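Local structure of sugar-binding transcriptional regulator, LacI family (Enterococcus faecalis, 3CS3) at residues L100-G105 with K129-Q134; I190-Y195 with Y201-D206; K71-F76 with I83-R88. The protein probably regulates transcription by binding operator DNA in response to a sugar, the crystallised part being its C-terminal, presumably sugar-binding, region. All coordinates share one frame; numbering follows the deposited sequence.

Contact 1. Residues L100-G105 with K129-Q134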
loop_
_atom_site.group_PDB
_atom_site.type_symbol
_atom_site.label_atom_id
_atom_site.label_comp_id
_atom_site.label_asym_id
_atom_site.label_seq_id
_atom_site.Cartn_x
_atom_site.Cartn_y
_atom_site.Cartn_z
ATOM N N LEU A 100 -7.900 -13.056 12.310
ATOM C CA LEU A 100 -8.656 -13.671 11.226
ATOM C C LEU A 100 -8.994 -15.103 11.601
ATOM O O LEU A 100 -8.215 -15.779 12.274
ATOM C CB LEU A 100 -7.866 -13.675 9.916
ATOM C CG LEU A 100 -7.433 -12.347 9.303
ATOM C CD1 LEU A 100 -6.649 -12.608 8.032
ATOM C CD2 LEU A 100 -8.627 -11.454 9.028
ATOM N N ASP A 101 -10.161 -15.558 11.163
ATOM C CA ASP A 101 -10.513 -16.966 11.246
ATOM C C ASP A 101 -9.737 -17.746 10.172
ATOM O O ASP A 101 -10.254 -18.034 9.085
ATOM C CB ASP A 101 -12.022 -17.129 11.082
ATOM C CG ASP A 101 -12.487 -18.552 11.298
ATOM O OD1 ASP A 101 -11.921 -19.254 12.168
ATOM O OD2 ASP A 101 -13.432 -18.959 10.595
ATOM N N ASN A 102 -8.482 -18.056 10.492
ATOM C CA ASN A 102 -7.577 -18.762 9.588
ATOM C C ASN A 102 -8.003 -20.202 9.334
ATOM O O ASN A 102 -7.834 -20.718 8.231
ATOM C CB ASN A 102 -6.154 -18.746 10.143
ATOM C CG ASN A 102 -5.547 -17.360 10.167
ATOM O OD1 ASN A 102 -5.530 -16.656 9.157
ATOM N ND2 ASN A 102 -5.032 -16.966 11.324
ATOM N N ARG A 103 -8.560 -20.835 10.362
ATOM C CA ARG A 103 -9.044 -22.211 10.274
ATOM C C ARG A 103 -10.261 -22.341 9.365
ATOM O O ARG A 103 -10.316 -23.245 8.543
ATOM C CB ARG A 103 -9.295 -22.778 11.675
ATOM C CG ARG A 103 -7.996 -22.845 12.479
ATOM C CD ARG A 103 -8.135 -23.508 13.829
ATOM N NE ARG A 103 -6.818 -23.824 14.382
ATOM C CZ ARG A 103 -6.336 -25.054 14.539
ATOM N NH1 ARG A 103 -7.069 -26.111 14.208
ATOM N NH2 ARG A 103 -5.121 -25.227 15.043
ATOM N N GLY A 104 -11.207 -21.420 9.482
ATOM C CA GLY A 104 -12.364 -21.400 8.594
ATOM C C GLY A 104 -12.026 -20.981 7.175
ATOM O O GLY A 104 -12.623 -21.484 6.225
ATOM N N GLY A 105 -11.072 -20.059 7.037
ATOM C CA GLY A 105 -10.623 -19.596 5.730
ATOM C C GLY A 105 -9.870 -20.655 4.949
ATOM O O GLY A 105 -10.137 -20.866 3.768
ATOM N N LYS A 129 7.201 -19.151 11.334
ATOM C CA LYS A 129 7.058 -18.728 12.727
ATOM C C LYS A 129 5.832 -17.810 12.918
ATOM O O LYS A 129 5.384 -17.581 14.045
ATOM C CB LYS A 129 8.381 -18.144 13.277
ATOM C CG LYS A 129 8.457 -16.630 13.543
ATOM C CD LYS A 129 9.774 -16.280 14.256
ATOM C CE LYS A 129 9.563 -15.399 15.498
ATOM N NZ LYS A 129 9.396 -13.940 15.214
ATOM N N GLY A 130 5.283 -17.322 11.803
ATOM C CA GLY A 130 4.075 -16.497 11.803
ATOM C C GLY A 130 2.808 -17.301 12.034
ATOM O O GLY A 130 2.543 -18.275 11.327
ATOM N N TYR A 131 2.026 -16.870 13.021
ATOM C CA TYR A 131 0.820 -17.566 13.490
ATOM C C TYR A 131 -0.229 -17.855 12.415
ATOM O O TYR A 131 -0.816 -18.939 12.406
ATOM C CB TYR A 131 0.199 -16.770 14.643
ATOM C CG TYR A 131 -1.196 -17.174 15.065
ATOM C CD1 TYR A 131 -1.395 -18.228 15.954
ATOM C CD2 TYR A 131 -2.316 -16.475 14.608
ATOM C CE1 TYR A 131 -2.667 -18.598 16.355
ATOM C CE2 TYR A 131 -3.597 -16.841 15.001
ATOM C CZ TYR A 131 -3.764 -17.901 15.879
ATOM O OH TYR A 131 -5.027 -18.272 16.278
ATOM N N ASP A 132 -0.461 -16.888 11.527
ATOM C CA ASP A 132 -1.507 -16.982 10.506
ATOM C C ASP A 132 -1.244 -18.100 9.517
ATOM O O ASP A 132 -2.171 -18.798 9.105
ATOM C CB ASP A 132 -1.648 -15.663 9.740
ATOM C CG ASP A 132 -2.500 -14.634 10.473
ATOM O OD1 ASP A 132 -2.981 -14.903 11.597
ATOM O OD2 ASP A 132 -2.696 -13.545 9.903
ATOM N N SER A 133 0.026 -18.251 9.144
ATOM C CA SER A 133 0.466 -19.313 8.258
ATOM C C SER A 133 0.418 -20.677 8.958
ATOM O O SER A 133 -0.006 -21.657 8.348
ATOM C CB SER A 133 1.871 -19.016 7.733
ATOM O OG SER A 133 2.242 -19.947 6.738
ATOM N N GLN A 134 0.833 -20.719 10.232
ATOM C CA GLN A 134 0.767 -21.927 11.074
ATOM C C GLN A 134 -0.638 -22.517 11.165
ATOM O O GLN A 134 -0.824 -23.716 10.971
ATOM C CB GLN A 134 1.247 -21.627 12.492
ATOM C CG GLN A 134 2.741 -21.435 12.649
ATOM C CD GLN A 134 3.129 -20.975 14.047
ATOM O OE1 GLN A 134 2.275 -20.618 14.868
ATOM N NE2 GLN A 134 4.426 -20.976 14.324
HETATM O O HOH W 1 -4.807 -13.027 12.204
HETATM O O HOH W 2 -6.741 -18.789 13.541
#
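The amide of Asn102 and the carboxylate of Asp132 meet with their planes 62° apart, and the donor comes to the carboxylate from above its plane. Asn102 ND2 gives a hydrogen to Asp132 OD1 at 2.9 Å, through a moderately bent bond of 151°. A third flat group, the ring of Tyr131, flanks this bond: its CE2 lies 3.9 Å from Asn102 ND2, in a slanting approach. With CG beside its own backbone N and anti to the carbonyl carbon (chi1 -67°), the Asn102 side chain reaches across to the start of helix 131-146 and crosses Asp132 at about a right angle.

Both residues lie in the first turns of helices, Asn102 directly after the N-cap Asp101 and Asp132 two residues beyond the N-cap Gly130. Here the chain leaves strand 95-100 of the seven-stranded sheet and enters helix 102-115, on its way to the four-stranded parallel sheet, so the contact belongs to the junction between the two lobes of the periplasmic-binding-protein-like fold.

Asp132 OD1 carries a second load: water 1 donates to it at 2.7 Å while accepting from Leu100 N at 3.1 Å, which ties the strand end to the same carboxylate. Water 2 lies 3.3 Å from Tyr131 OH and accepts a weak bond from Asn102 ND2. Arg136 NH2 donates to Asn102 OD1, so both ends of the amide are engaged, which supports its modelled orientation. Asp132 OD2 is hydrogen-bonded to a glycerol, probably from the crystallisation liquor, consistent with a pocket between the lobes where relatives of this family bind their effectors.

Contact 2. Residues I190-Y195 with Y201-D206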
loop_
_atom_site.group_PDB
_atom_site.type_symbol
_atom_site.label_atom_id
_atom_site.label_comp_id
_atom_site.label_asym_id
_atom_site.label_seq_id
_atom_site.Cartn_x
_atom_site.Cartn_y
_atom_site.Cartn_z
ATOM N N ILE A 190 -0.291 -13.189 -6.745
ATOM C CA ILE A 190 0.015 -12.216 -7.808
ATOM C C ILE A 190 1.436 -12.425 -8.341
ATOM O O ILE A 190 1.670 -12.336 -9.547
ATOM C CB ILE A 190 -0.226 -10.740 -7.356
ATOM C CG1 ILE A 190 -1.719 -10.474 -7.096
ATOM C CG2 ILE A 190 0.335 -9.724 -8.376
ATOM C CD1 ILE A 190 -2.654 -10.739 -8.281
ATOM N N GLY A 191 2.366 -12.730 -7.437
ATOM C CA GLY A 191 3.718 -13.164 -7.802
ATOM C C GLY A 191 3.741 -14.381 -8.713
ATOM O O GLY A 191 4.564 -14.457 -9.621
ATOM N N VAL A 192 2.829 -15.323 -8.472
ATOM C CA VAL A 192 2.676 -16.498 -9.332
ATOM C C VAL A 192 2.171 -16.087 -10.720
ATOM O O VAL A 192 2.716 -16.546 -11.724
ATOM C CB VAL A 192 1.780 -17.603 -8.679
ATOM C CG1 VAL A 192 1.535 -18.769 -9.633
ATOM C CG2 VAL A 192 2.417 -18.113 -7.392
ATOM N N TYR A 193 1.160 -15.210 -10.763
ATOM C CA TYR A 193 0.670 -14.611 -12.018
ATOM C C TYR A 193 1.796 -13.982 -12.842
ATOM O O TYR A 193 1.867 -14.192 -14.054
ATOM C CB TYR A 193 -0.380 -13.536 -11.743
ATOM C CG TYR A 193 -1.802 -14.013 -11.624
ATOM C CD1 TYR A 193 -2.235 -14.719 -10.502
ATOM C CD2 TYR A 193 -2.729 -13.729 -12.618
ATOM C CE1 TYR A 193 -3.552 -15.145 -10.385
ATOM C CE2 TYR A 193 -4.049 -14.149 -12.512
ATOM C CZ TYR A 193 -4.452 -14.856 -11.391
ATOM O OH TYR A 193 -5.755 -15.273 -11.276
ATOM N N LYS A 194 2.662 -13.221 -12.172
ATOM C CA LYS A 194 3.810 -12.564 -12.808
ATOM C C LYS A 194 4.703 -13.525 -13.589
ATOM O O LYS A 194 4.990 -13.282 -14.762
ATOM C CB LYS A 194 4.647 -11.795 -11.780
ATOM C CG LYS A 194 4.537 -10.280 -11.866
ATOM C CD LYS A 194 3.322 -9.718 -11.131
ATOM C CE LYS A 194 3.280 -8.196 -11.268
ATOM N NZ LYS A 194 2.544 -7.526 -10.162
ATOM N N TYR A 195 5.120 -14.614 -12.943
ATOM C CA TYR A 195 5.993 -15.601 -13.577
ATOM C C TYR A 195 5.305 -16.394 -14.687
ATOM O O TYR A 195 5.928 -16.701 -15.703
ATOM C CB TYR A 195 6.605 -16.554 -12.540
ATOM C CG TYR A 195 7.624 -17.504 -13.134
ATOM C CD1 TYR A 195 7.277 -18.813 -13.471
ATOM C CD2 TYR A 195 8.928 -17.086 -13.384
ATOM C CE1 TYR A 195 8.204 -19.679 -14.031
ATOM C CE2 TYR A 195 9.862 -17.945 -13.945
ATOM C CZ TYR A 195 9.493 -19.239 -14.264
ATOM O OH TYR A 195 10.415 -20.096 -14.815
ATOM N N TYR A 201 2.416 -21.323 -19.921
ATOM C CA TYR A 201 1.341 -21.784 -19.043
ATOM C C TYR A 201 0.153 -20.825 -19.027
ATOM O O TYR A 201 0.318 -19.606 -19.110
ATOM C CB TYR A 201 1.856 -21.988 -17.616
ATOM C CG TYR A 201 2.786 -23.169 -17.441
ATOM C CD1 TYR A 201 2.286 -24.436 -17.132
ATOM C CD2 TYR A 201 4.167 -23.020 -17.571
ATOM C CE1 TYR A 201 3.140 -25.527 -16.964
ATOM C CE2 TYR A 201 5.030 -24.101 -17.407
ATOM C CZ TYR A 201 4.509 -25.349 -17.104
ATOM O OH TYR A 201 5.362 -26.415 -16.940
ATOM N N GLN A 202 -1.040 -21.399 -18.915
ATOM C CA GLN A 202 -2.285 -20.647 -18.889
ATOM C C GLN A 202 -2.883 -20.716 -17.484
ATOM O O GLN A 202 -3.116 -21.807 -16.957
ATOM C CB GLN A 202 -3.256 -21.230 -19.920
ATOM C CG GLN A 202 -4.551 -20.448 -20.119
ATOM C CD GLN A 202 -5.501 -21.125 -21.100
ATOM O OE1 GLN A 202 -6.691 -21.275 -20.823
ATOM N NE2 GLN A 202 -4.976 -21.545 -22.247
ATOM N N MET A 203 -3.115 -19.549 -16.885
ATOM C CA MET A 203 -3.706 -19.457 -15.549
ATOM C C MET A 203 -5.164 -19.904 -15.573
ATOM O O MET A 203 -5.933 -19.497 -16.446
ATOM C CB MET A 203 -3.582 -18.032 -14.999
ATOM C CG MET A 203 -3.912 -17.881 -13.507
ATOM S SD MET A 203 -2.852 -18.834 -12.388
ATOM C CE MET A 203 -1.228 -18.212 -12.823
ATOM N N GLY A 204 -5.525 -20.764 -14.623
ATOM C CA GLY A 204 -6.868 -21.337 -14.557
ATOM C C GLY A 204 -6.976 -22.689 -15.242
ATOM O O GLY A 204 -7.789 -23.521 -14.847
ATOM N N LYS A 205 -6.154 -22.903 -16.269
ATOM C CA LYS A 205 -6.158 -24.142 -17.043
ATOM C C LYS A 205 -4.985 -25.052 -16.655
ATOM O O LYS A 205 -5.193 -26.162 -16.156
ATOM C CB LYS A 205 -6.130 -23.829 -18.547
ATOM C CG LYS A 205 -6.103 -25.055 -19.460
ATOM C CD LYS A 205 -5.589 -24.695 -20.846
ATOM C CE LYS A 205 -5.193 -25.931 -21.639
ATOM N NZ LYS A 205 -4.426 -25.565 -22.866
ATOM N N ASP A 206 -3.763 -24.572 -16.886
ATOM C CA ASP A 206 -2.544 -25.348 -16.636
ATOM C C ASP A 206 -2.100 -25.241 -15.187
ATOM O O ASP A 206 -1.492 -26.162 -14.642
ATOM C CB ASP A 206 -1.405 -24.877 -17.547
ATOM C CG ASP A 206 -1.783 -24.879 -19.019
ATOM O OD1 ASP A 206 -2.585 -25.743 -19.441
ATOM O OD2 ASP A 206 -1.265 -24.015 -19.757
#
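Met203 reaches the Tyr193 ring by leaving its backbone with CG anti to N (chi1 -168°) and then bending twice in the same sense, at chi2 61° and chi3 57°. The bends lay CG and SD over one face of the ring and turn the methyl back to the helix backbone. Met203 CG is 3.7 Å from Tyr193 CZ, above the plane but displaced toward the hydroxyl-bearing rim, a CH-pi contact. The sulfur stands closer to the ring normal, with SD 4.5 Å from the ring centroid, a Met-aromatic contact. Beyond it, Met203 CE comes 4.1 Å from Tyr193 CA and 4.3 Å from Val192 CG1, so one thioether chain covers two neighbouring residues of helix 186-196.

This contact fastens the loop that returns from that helix to strand 207-210, the outermost strand, within this chain, of the four-stranded sheet, whose Ile209 touches all three side chains. The loop is braced from within: Gln202 N donates to Asp206 OD2 at 2.8 Å, and Asp206 N to Gln202 O. On the same helix, Lys194 forms a salt bridge with Glu216 of the second subunit.

The Tyr193 hydroxyl is hydrogen-bonded to Pro223 O, which helps to hold the ring in place. Between helix and loop, by contrast, the attraction rests on dispersion and on the polarisable sulfur over the ring, so it depends on close fit more than on the exact direction of any bond.

Contact 3. Residues K71-F76 with I83-R88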
loop_
_atom_site.group_PDB
_atom_site.type_symbol
_atom_site.label_atom_id
_atom_site.label_comp_id
_atom_site.label_asym_id
_atom_site.label_seq_id
_atom_site.Cartn_x
_atom_site.Cartn_y
_atom_site.Cartn_z
ATOM N N LYS A 71 8.134 -11.124 23.016
ATOM C CA LYS A 71 8.794 -10.663 24.245
ATOM C C LYS A 71 8.880 -9.133 24.347
ATOM O O LYS A 71 8.714 -8.575 25.432
ATOM C CB LYS A 71 10.177 -11.308 24.395
ATOM C CG LYS A 71 10.121 -12.788 24.772
ATOM C CD LYS A 71 11.510 -13.418 24.851
ATOM C CE LYS A 71 11.415 -14.908 25.170
ATOM N NZ LYS A 71 12.730 -15.601 25.065
ATOM N N GLU A 72 9.118 -8.471 23.214
ATOM C CA GLU A 72 9.044 -7.007 23.120
ATOM C C GLU A 72 7.630 -6.469 23.336
ATOM O O GLU A 72 7.464 -5.374 23.881
ATOM C CB GLU A 72 9.577 -6.514 21.771
ATOM C CG GLU A 72 10.837 -5.665 21.850
ATOM C CD GLU A 72 12.077 -6.465 22.193
ATOM O OE1 GLU A 72 12.596 -6.293 23.319
ATOM O OE2 GLU A 72 12.527 -7.264 21.343
ATOM N N ILE A 73 6.624 -7.231 22.902
ATOM C CA ILE A 73 5.218 -6.839 23.078
ATOM C C ILE A 73 4.838 -6.895 24.559
ATOM O O ILE A 73 4.278 -5.935 25.087
ATOM C CB ILE A 73 4.242 -7.673 22.186
ATOM C CG1 ILE A 73 4.520 -7.401 20.705
ATOM C CG2 ILE A 73 2.779 -7.367 22.511
ATOM C CD1 ILE A 73 3.592 -8.102 19.738
ATOM N N GLU A 74 5.182 -8.002 25.219
ATOM C CA GLU A 74 4.979 -8.159 26.664
ATOM C C GLU A 74 5.629 -7.054 27.510
ATOM O O GLU A 74 4.996 -6.535 28.430
ATOM C CB GLU A 74 5.448 -9.538 27.139
ATOM C CG GLU A 74 4.323 -10.565 27.320
ATOM C CD GLU A 74 4.399 -11.746 26.362
ATOM O OE1 GLU A 74 5.429 -11.909 25.677
ATOM O OE2 GLU A 74 3.429 -12.532 26.312
ATOM N N LYS A 75 6.874 -6.698 27.184
ATOM C CA LYS A 75 7.616 -5.634 27.882
ATOM C C LYS A 75 6.953 -4.264 27.755
ATOM O O LYS A 75 6.983 -3.462 28.692
ATOM C CB LYS A 75 9.052 -5.534 27.360
ATOM C CG LYS A 75 10.009 -6.582 27.895
ATOM C CD LYS A 75 11.401 -6.367 27.319
ATOM C CE LYS A 75 12.381 -7.413 27.819
ATOM N NZ LYS A 75 13.738 -7.217 27.235
ATOM N N PHE A 76 6.368 -4.005 26.587
ATOM C CA PHE A 76 5.631 -2.773 26.327
ATOM C C PHE A 76 4.288 -2.778 27.064
ATOM O O PHE A 76 3.791 -1.724 27.455
ATOM C CB PHE A 76 5.444 -2.590 24.818
ATOM C CG PHE A 76 4.938 -1.228 24.414
ATOM C CD1 PHE A 76 5.612 -0.072 24.792
ATOM C CD2 PHE A 76 3.801 -1.106 23.622
ATOM C CE1 PHE A 76 5.143 1.183 24.408
ATOM C CE2 PHE A 76 3.326 0.144 23.233
ATOM C CZ PHE A 76 3.998 1.288 23.626
ATOM N N ILE A 83 -2.250 -3.079 24.382
ATOM C CA ILE A 83 -1.919 -3.598 23.050
ATOM C C ILE A 83 -3.010 -4.509 22.472
ATOM O O ILE A 83 -3.534 -5.373 23.160
ATOM C CB ILE A 83 -0.541 -4.333 23.046
ATOM C CG1 ILE A 83 0.585 -3.383 23.468
ATOM C CG2 ILE A 83 -0.213 -4.870 21.658
ATOM C CD1 ILE A 83 1.742 -4.062 24.114
ATOM N N VAL A 84 -3.357 -4.293 21.207
ATOM C CA VAL A 84 -4.173 -5.250 20.461
ATOM C C VAL A 84 -3.322 -5.924 19.375
ATOM O O VAL A 84 -2.714 -5.255 18.541
ATOM C CB VAL A 84 -5.450 -4.597 19.874
ATOM C CG1 VAL A 84 -6.219 -5.584 19.023
ATOM C CG2 VAL A 84 -6.346 -4.110 21.004
ATOM N N VAL A 85 -3.246 -7.249 19.426
ATOM C CA VAL A 85 -2.532 -8.013 18.412
ATOM C C VAL A 85 -3.494 -8.559 17.364
ATOM O O VAL A 85 -4.603 -9.003 17.679
ATOM C CB VAL A 85 -1.651 -9.148 19.014
ATOM C CG1 VAL A 85 -0.421 -8.564 19.692
ATOM C CG2 VAL A 85 -2.436 -10.009 19.981
ATOM N N LEU A 86 -3.061 -8.490 16.111
ATOM C CA LEU A 86 -3.860 -8.918 14.976
ATOM C C LEU A 86 -3.208 -10.117 14.294
ATOM O O LEU A 86 -3.683 -10.594 13.264
ATOM C CB LEU A 86 -3.987 -7.773 13.967
ATOM C CG LEU A 86 -4.475 -6.378 14.373
ATOM C CD1 LEU A 86 -4.783 -5.594 13.110
ATOM C CD2 LEU A 86 -5.706 -6.414 15.271
ATOM N N ASP A 87 -2.128 -10.613 14.893
ATOM C CA ASP A 87 -1.226 -11.530 14.207
ATOM C C ASP A 87 -0.807 -12.754 15.018
ATOM O O ASP A 87 -0.078 -13.606 14.505
ATOM C CB ASP A 87 0.024 -10.764 13.736
ATOM C CG ASP A 87 0.805 -10.121 14.887
ATOM O OD1 ASP A 87 0.361 -10.158 16.056
ATOM O OD2 ASP A 87 1.884 -9.563 14.618
ATOM N N ARG A 88 -1.251 -12.824 16.275
ATOM C CA ARG A 88 -0.837 -13.874 17.210
ATOM C C ARG A 88 -1.790 -13.989 18.395
ATOM O O ARG A 88 -2.623 -13.105 18.612
ATOM C CB ARG A 88 0.581 -13.611 17.721
ATOM C CG ARG A 88 0.701 -12.462 18.709
ATOM C CD ARG A 88 2.126 -11.976 18.796
ATOM N NE ARG A 88 2.462 -11.136 17.654
ATOM C CZ ARG A 88 3.682 -10.690 17.380
ATOM N NH1 ARG A 88 3.875 -9.914 16.326
ATOM N NH2 ARG A 88 4.704 -11.001 18.161
#
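Arg88, whose guanidinium carries the Ile73 methyl on one face, holds Asp87 side-on with two nitrogens. Arg88 NH1 donates to Asp87 OD2 at 2.6 Å and NE to Asp87 OD1 at 2.8 Å. Both bonds are nearly straight, and both oxygens lie close to the guanidinium plane, although each is met from above the plane of the carboxylate. Asp87 OD2 also accepts from Asp65 N, while Arg88 NH2 donates to Phe68 O and Thr70 OG1. With its N-H groups engaged around the rim, the orientation of the guanidinium is fixed, and its face is offered to Ile73 CD1, which sits over the centre, 3.5 Å from Arg88 CZ.

The pair follows directly on a beta-alpha-beta unit of strand 60-64, helix 70-78 and strand 82-85, whose helix supplies Ile73. Segment 71-76 of the helix runs at 154° to strand 83-85, nearly antiparallel, and their axes approach to 10.1 Å.

The space between them is filled mainly by two isoleucines. Ile73 CG2, anti to its backbone N, meets Ile83 CD1 at 3.8 Å, while the other branch runs on to CD1, which touches Val85 CG1 at 4.0 Å as well as the guanidinium. Ile83 CD1 wedges in between Ile73 and Phe76, 3.6 Å from Phe76 CD2 at a slant to the ring. On the helix side, Phe76 also stacks with His81, in the turn that leads to the strand.

In the fold
The three contacts follow one another along the chain as 3, 1, 2 and span both lobes. Contacts 2 and 3 lie on opposite sides of the chain's centre, their own centres about 37 Å apart, contact 3 in the lobe of the seven-stranded sheet and contact 2 in that of the four-stranded one. Contact 1 sits between them, its centre about 17 Å from that of contact 3 and about 24 Å from that of contact 2. It touches contact 3 directly: Tyr131 CB packs 3.2 Å from Asp87 O, bringing the loop after strand 82-85 against the start of helix 131-146. Contact 2 stays separate, its nearest atoms about 14 Å from contact 1. The bound glycerol, about 3 Å from the Asp132 side chain, may mark a pocket beside contact 1, consistent with the effector site of relatives.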